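Local coordinates for putative alpha KG dependent 2,4-D dioxygenase (PDB 5J92) that probably acts as an iron(II)- and 2-oxoglutarate-dependent dioxygenase of the TauD/TfdA family, a group of enzymes that oxidise small organic substrates, at the interface of chains A and B. Numbering follows the deposited sequence. Chains: chain A/B, Putative alpha KG dependent 2,4-D dioxygenase.

Contact 1: the interface of chains A and B. Residues chain A 119-120, 272, 274; chain B 235-236, 239.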
ATOM      1  N   ARG A 119      -5.104  -9.504  -6.704  1.00 21.24           N
ATOM      2  CA  ARG A 119      -5.427  -8.833  -5.449  1.00 21.95           C
ATOM      3  C   ARG A 119      -4.655  -7.533  -5.272  1.00 20.55           C
ATOM      4  O   ARG A 119      -4.910  -6.799  -4.311  1.00 13.99           O
ATOM      5  CB  ARG A 119      -5.167  -9.766  -4.262  1.00 22.50           C
ATOM      6  CG  ARG A 119      -6.065 -10.982  -4.247  1.00 22.12           C
ATOM      7  CD  ARG A 119      -5.709 -11.920  -3.113  1.00 25.46           C
ATOM      8  NE  ARG A 119      -6.653 -13.030  -3.049  1.00 26.92           N
ATOM      9  CZ  ARG A 119      -6.632 -13.974  -2.123  1.00 31.58           C
ATOM     10  NH1 ARG A 119      -5.708 -13.951  -1.168  1.00 29.78           N
ATOM     11  NH2 ARG A 119      -7.537 -14.944  -2.155  1.00 35.91           N
ATOM     12  N   ARG A 120      -3.729  -7.244  -6.182  1.00 16.30           N
ATOM     13  CA  ARG A 120      -2.995  -5.990  -6.205  0.63 16.45           C
ATOM     14  C   ARG A 120      -3.596  -5.065  -7.261  1.00 13.50           C
ATOM     15  O   ARG A 120      -3.989  -5.515  -8.346  1.00 16.29           O
ATOM     16  CB  ARG A 120      -1.506  -6.260  -6.480  0.63 20.08           C
ATOM     17  CG  ARG A 120      -0.813  -6.989  -5.303  0.63 22.23           C
ATOM     18  CD  ARG A 120       0.252  -7.984  -5.729  0.63 23.83           C
ATOM     19  NE  ARG A 120       0.937  -8.591  -4.580  0.63 24.55           N
ATOM     20  CZ  ARG A 120       0.573  -9.730  -3.986  0.63 27.68           C
ATOM     21  NH1 ARG A 120      -0.482 -10.406  -4.418  0.63 29.90           N
ATOM     22  NH2 ARG A 120       1.267 -10.208  -2.961  0.63 23.46           N
ATOM     23  N   ARG A 272      -8.984  -4.285  -8.531  1.00 15.32           N
ATOM     24  CA  ARG A 272      -8.391  -5.416  -7.839  1.00 20.62           C
ATOM     25  C   ARG A 272      -9.514  -6.292  -7.327  1.00 22.63           C
ATOM     26  O   ARG A 272     -10.614  -5.804  -7.063  1.00 18.96           O
ATOM     27  CB  ARG A 272      -7.492  -4.974  -6.674  1.00 15.87           C
ATOM     28  CG  ARG A 272      -8.269  -4.389  -5.487  1.00 18.02           C
ATOM     29  CD  ARG A 272      -7.362  -3.984  -4.318  1.00 15.44           C
ATOM     30  NE  ARG A 272      -8.160  -3.486  -3.190  1.00 15.21           N
ATOM     31  CZ  ARG A 272      -7.692  -3.314  -1.957  1.00 21.25           C
ATOM     32  NH1 ARG A 272      -6.431  -3.593  -1.700  1.00 18.49           N
ATOM     33  NH2 ARG A 272      -8.492  -2.882  -0.975  1.00 21.05           N
ATOM     34  N   ARG A 274     -10.864  -8.902  -4.284  1.00 19.08           N
ATOM     35  CA  ARG A 274     -10.748  -9.083  -2.849  1.00 19.63           C
ATOM     36  C   ARG A 274     -10.928 -10.547  -2.495  1.00 21.57           C
ATOM     37  O   ARG A 274     -11.716 -11.239  -3.147  1.00 23.63           O
ATOM     38  CB  ARG A 274     -11.797  -8.243  -2.100  1.00 20.45           C
ATOM     39  CG  ARG A 274     -11.685  -6.728  -2.366  1.00 20.09           C
ATOM     40  CD  ARG A 274     -10.432  -6.140  -1.715  1.00 18.43           C
ATOM     41  NE  ARG A 274     -10.494  -6.295  -0.268  1.00 19.36           N
ATOM     42  CZ  ARG A 274      -9.465  -6.635   0.495  1.00 20.93           C
ATOM     43  NH1 ARG A 274      -8.286  -6.880  -0.058  1.00 22.45           N
ATOM     44  NH2 ARG A 274      -9.623  -6.762   1.806  1.00 20.55           N
TER
ATOM     45  N   ARG B 235       3.604 -13.529   0.870  1.00 20.97           N
ATOM     46  CA  ARG B 235       3.590 -12.126   0.477  1.00 18.46           C
ATOM     47  C   ARG B 235       2.177 -11.573   0.498  1.00 19.39           C
ATOM     48  O   ARG B 235       1.962 -10.417   0.887  1.00 17.76           O
ATOM     49  CB  ARG B 235       4.196 -11.944  -0.914  1.00 17.68           C
ATOM     50  CG  ARG B 235       5.667 -12.225  -0.963  1.00 19.81           C
ATOM     51  CD  ARG B 235       6.306 -11.676  -2.221  1.00 24.26           C
ATOM     52  NE  ARG B 235       7.748 -11.851  -2.137  1.00 28.98           N
ATOM     53  CZ  ARG B 235       8.603 -10.921  -1.730  1.00 31.53           C
ATOM     54  NH1 ARG B 235       8.181  -9.712  -1.374  1.00 30.34           N
ATOM     55  NH2 ARG B 235       9.896 -11.216  -1.685  1.00 36.85           N
ATOM     56  N   ASP B 236       1.200 -12.380   0.079  1.00 18.61           N
ATOM     57  CA  ASP B 236      -0.164 -11.875   0.021  1.00 19.42           C
ATOM     58  C   ASP B 236      -0.742 -11.644   1.411  1.00 18.26           C
ATOM     59  O   ASP B 236      -1.494 -10.683   1.621  1.00 18.60           O
ATOM     60  CB  ASP B 236      -1.057 -12.820  -0.766  1.00 24.63           C
ATOM     61  CG  ASP B 236      -2.389 -12.191  -1.080  1.00 29.58           C
ATOM     62  OD1 ASP B 236      -2.416 -11.251  -1.909  1.00 31.25           O
ATOM     63  OD2 ASP B 236      -3.397 -12.622  -0.484  1.00 29.15           O
ATOM     64  N   ARG B 239       0.726  -8.436   2.707  1.00 16.89           N
ATOM     65  CA  ARG B 239       0.081  -7.331   2.006  1.00 19.62           C
ATOM     66  C   ARG B 239      -1.268  -6.994   2.628  1.00 15.45           C
ATOM     67  O   ARG B 239      -1.576  -5.821   2.883  1.00 14.26           O
ATOM     68  CB  ARG B 239      -0.095  -7.684   0.521  1.00 18.44           C
ATOM     69  CG  ARG B 239      -0.857  -6.612  -0.268  1.00 18.54           C
ATOM     70  CD  ARG B 239      -1.528  -7.157  -1.542  1.00 18.86           C
ATOM     71  NE  ARG B 239      -2.408  -8.299  -1.287  1.00 19.63           N
ATOM     72  CZ  ARG B 239      -3.603  -8.213  -0.712  1.00 20.28           C
ATOM     73  NH1 ARG B 239      -4.070  -7.026  -0.318  1.00 16.82           N
ATOM     74  NH2 ARG B 239      -4.326  -9.313  -0.518  1.00 18.14           N
TER
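Helix 231-245 of chain B lays the carboxylate of B:Asp236 against a loop of chain A, where A:Arg119 and A:Arg120 meet it. The loop lies close in sequence to the iron ligands A:His122 and A:Asp124 of this TauD/TfdA-family protein. A:Arg119 crosses B:Asp236 at about a right angle. The extended chain of A:Arg119 carries NH1 to B:Asp236 OD2, a salt bridge and hydrogen bond of 2.8 Å. OD2 lies in the guanidinium plane of A:Arg119, but NH1 approaches from above the carboxylate plane. The other oxygen, OD1, is gripped from within chain B. B:Arg239 NE donates to B:Asp236 OD1 at 3.0 Å. Its NH2 donates to the same oxygen, from the same face of the carboxylate. A bend at chi3 (54°) turns the B:Arg239 guanidinium back to this residue one helical turn earlier. B:Arg239 thus helps to fix the acid that chain A binds. A:Arg120 NH1 adds a salt bridge to B:Asp236 OD1 at 3.3 Å, weak as a hydrogen bond. The gathered arginines probably keep B:Asp236 ionised. A:Arg272 and A:Arg274 bury little surface here, though their guanidinium groups come near that of B:Arg239. The aliphatic part of B:Arg239 also packs on chain A. B:Arg239 CD sits over the centre of the A:Arg120 guanidinium face and lies 3.8 Å from A:Arg120 CG.

Contact 2: the interface of chains A and B. Residues chain A 112, 116, 185, 187; chain B 230, 232-233, 236.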
ATOM      1  N   ARG A 112      -3.561 -20.039  -9.731  1.00 37.32           N
ATOM      2  CA  ARG A 112      -3.033 -19.558  -8.461  1.00 35.47           C
ATOM      3  C   ARG A 112      -2.335 -18.216  -8.632  1.00 30.75           C
ATOM      4  O   ARG A 112      -2.551 -17.286  -7.849  1.00 28.02           O
ATOM      5  CB  ARG A 112      -2.070 -20.592  -7.886  1.00 39.44           C
ATOM      6  CG  ARG A 112      -1.284 -20.137  -6.668  1.00 39.78           C
ATOM      7  CD  ARG A 112      -0.467 -21.313  -6.122  1.00 40.68           C
ATOM      8  NE  ARG A 112       0.544 -20.903  -5.150  1.00 39.99           N
ATOM      9  CZ  ARG A 112       1.850 -20.895  -5.393  1.00 40.88           C
ATOM     10  NH1 ARG A 112       2.301 -21.272  -6.580  1.00 43.68           N
ATOM     11  NH2 ARG A 112       2.708 -20.520  -4.452  1.00 38.58           N
ATOM     12  N   LEU A 116      -3.732 -14.426  -7.077  1.00 24.47           N
ATOM     13  CA  LEU A 116      -2.994 -13.622  -6.108  1.00 23.04           C
ATOM     14  C   LEU A 116      -2.543 -12.284  -6.689  1.00 21.47           C
ATOM     15  O   LEU A 116      -2.591 -11.264  -5.996  1.00 20.24           O
ATOM     16  CB  LEU A 116      -1.794 -14.408  -5.584  1.00 22.25           C
ATOM     17  CG  LEU A 116      -2.146 -15.623  -4.727  1.00 26.38           C
ATOM     18  CD1 LEU A 116      -0.897 -16.347  -4.252  1.00 23.51           C
ATOM     19  CD2 LEU A 116      -3.019 -15.199  -3.544  1.00 27.53           C
ATOM     20  N   ALA A 185       5.216 -10.165  -6.380  1.00 21.58           N
ATOM     21  CA  ALA A 185       4.211 -11.010  -5.746  1.00 20.60           C
ATOM     22  C   ALA A 185       4.748 -12.387  -5.377  1.00 23.97           C
ATOM     23  O   ALA A 185       3.984 -13.227  -4.885  1.00 25.26           O
ATOM     24  CB  ALA A 185       2.992 -11.158  -6.656  1.00 21.79           C
ATOM     25  N   PHE A 187       6.458 -14.594  -7.588  1.00 23.26           N
ATOM     26  CA  PHE A 187       6.481 -15.527  -8.707  1.00 29.99           C
ATOM     27  C   PHE A 187       7.702 -15.234  -9.564  1.00 32.61           C
ATOM     28  O   PHE A 187       7.821 -14.139 -10.121  1.00 31.12           O
ATOM     29  CB  PHE A 187       5.209 -15.425  -9.552  1.00 29.95           C
ATOM     30  CG  PHE A 187       3.958 -15.842  -8.827  1.00 30.41           C
ATOM     31  CD1 PHE A 187       3.579 -17.174  -8.784  1.00 33.28           C
ATOM     32  CD2 PHE A 187       3.145 -14.899  -8.223  1.00 28.83           C
ATOM     33  CE1 PHE A 187       2.426 -17.560  -8.120  1.00 34.50           C
ATOM     34  CE2 PHE A 187       1.985 -15.280  -7.568  1.00 29.33           C
ATOM     35  CZ  PHE A 187       1.633 -16.605  -7.511  1.00 31.31           C
TER
ATOM     36  N   PRO B 230       4.888 -21.091   0.941  1.00 23.62           N
ATOM     37  CA  PRO B 230       5.314 -20.629  -0.386  1.00 22.65           C
ATOM     38  C   PRO B 230       5.317 -19.109  -0.409  1.00 21.59           C
ATOM     39  O   PRO B 230       4.507 -18.461   0.263  1.00 21.31           O
ATOM     40  CB  PRO B 230       4.261 -21.213  -1.329  1.00 24.51           C
ATOM     41  CG  PRO B 230       3.619 -22.327  -0.551  1.00 26.41           C
ATOM     42  CD  PRO B 230       3.659 -21.896   0.888  1.00 20.51           C
ATOM     43  N   PRO B 232       4.442 -16.698  -2.587  1.00 24.45           N
ATOM     44  CA  PRO B 232       3.270 -15.881  -2.958  1.00 24.70           C
ATOM     45  C   PRO B 232       2.203 -15.813  -1.875  1.00 23.45           C
ATOM     46  O   PRO B 232       1.680 -14.726  -1.603  1.00 20.77           O
ATOM     47  CB  PRO B 232       2.758 -16.574  -4.227  1.00 24.25           C
ATOM     48  CG  PRO B 232       3.946 -17.246  -4.790  1.00 26.06           C
ATOM     49  CD  PRO B 232       4.702 -17.744  -3.594  1.00 23.98           C
ATOM     50  N   GLU B 233       1.859 -16.940  -1.243  1.00 20.24           N
ATOM     51  CA  GLU B 233       0.853 -16.903  -0.184  1.00 19.00           C
ATOM     52  C   GLU B 233       1.335 -16.080   1.002  1.00 19.35           C
ATOM     53  O   GLU B 233       0.551 -15.348   1.620  1.00 19.72           O
ATOM     54  CB  GLU B 233       0.495 -18.327   0.259  1.00 23.29           C
ATOM     55  CG  GLU B 233      -0.445 -19.047  -0.694  1.00 27.18           C
ATOM     56  CD  GLU B 233       0.215 -19.510  -1.979  1.00 33.97           C
ATOM     57  OE1 GLU B 233       1.470 -19.472  -2.081  1.00 35.39           O
ATOM     58  OE2 GLU B 233      -0.535 -19.922  -2.899  1.00 34.09           O
ATOM     59  N   ASP B 236       1.200 -12.380   0.079  1.00 18.61           N
ATOM     60  CA  ASP B 236      -0.164 -11.875   0.021  1.00 19.42           C
ATOM     61  C   ASP B 236      -0.742 -11.644   1.411  1.00 18.26           C
ATOM     62  O   ASP B 236      -1.494 -10.683   1.621  1.00 18.60           O
ATOM     63  CB  ASP B 236      -1.057 -12.820  -0.766  1.00 24.63           C
ATOM     64  CG  ASP B 236      -2.389 -12.191  -1.080  1.00 29.58           C
ATOM     65  OD1 ASP B 236      -2.416 -11.251  -1.909  1.00 31.25           O
ATOM     66  OD2 ASP B 236      -3.397 -12.622  -0.484  1.00 29.15           O
TER
HETATM   67  O   HOH W   1       1.539 -12.899  -3.690  1.00 23.29           O
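A:Arg112 NE donates to B:Glu233 OE2 at 2.7 Å, forming a salt bridge between two helices of this TauD/TfdA-family protein. The arginine comes from helix 110-117 of chain A. The glutamate lies near the start of helix 231-245 of chain B. A second bond runs from A:Arg112 NH2 to B:Glu233 OE1 at 2.9 Å. Both bonds are nearly straight. The grip is side-on, and each nitrogen takes its own oxygen. Both oxygens use their syn lone pairs. The guanidinium and carboxylate planes are only 3° apart, so the paired groups form an almost flat unit. A:Arg112 reaches across with an extended chain, its CG anti to the backbone N (chi1 171°). B:Glu233 bends at chi2 and presents both oxygens to the edge of the guanidinium. These paired bonds should restrict rotation of both groups.

B:Pro232 provides the apolar side of the contact. B:Pro232 CG lies over the face of the A:Phe187 ring, 3.7 Å from the ring centroid, in a CH-pi contact. The neighbouring B:Pro232 CB approaches A:Phe187 CZ at 3.5 Å. A:Phe187 CE1 in turn lies over one face of the A:Arg112 guanidinium, toward its rim. The ring therefore touches both the proline and the arginine of the salt bridge. A:Leu116, one turn along the helix from A:Arg112, crosses B:Pro232 at about a right angle. Its two methyl groups diverge: A:Leu116 CD1 meets B:Pro232 CB at 3.7 Å, whereas CD2 turns toward the carboxylate of B:Asp236. B:Pro230 adds a small contact, with CB beside A:Arg112 NH2. A water joins the backbones of the two chains. It hydrogen-bonds to the carbonyl O of A:Ala185 at 2.7 Å and to the carbonyl O of B:Pro232 at 2.8 Å.

Contact 1 and contact 2 are neighbours, with the centres of their C-alpha atoms about 9 Å apart. Both use helix 231-245 of chain B, and B:Asp236 belongs to both. Contact 2 takes the start of this helix and the residue just before it. Contact 1 continues along the next turns. On chain A, helix 110-117 and the segment after helix 178-184 serve contact 2. Contact 1 uses the loop after helix 110-117, with the end of strand 269-273 nearby. The two patches probably act as one strip. The two-fold symmetry repeats this strip with the chains exchanged. Such pairing would suit a dimer, but the structure alone does not show the state in solution.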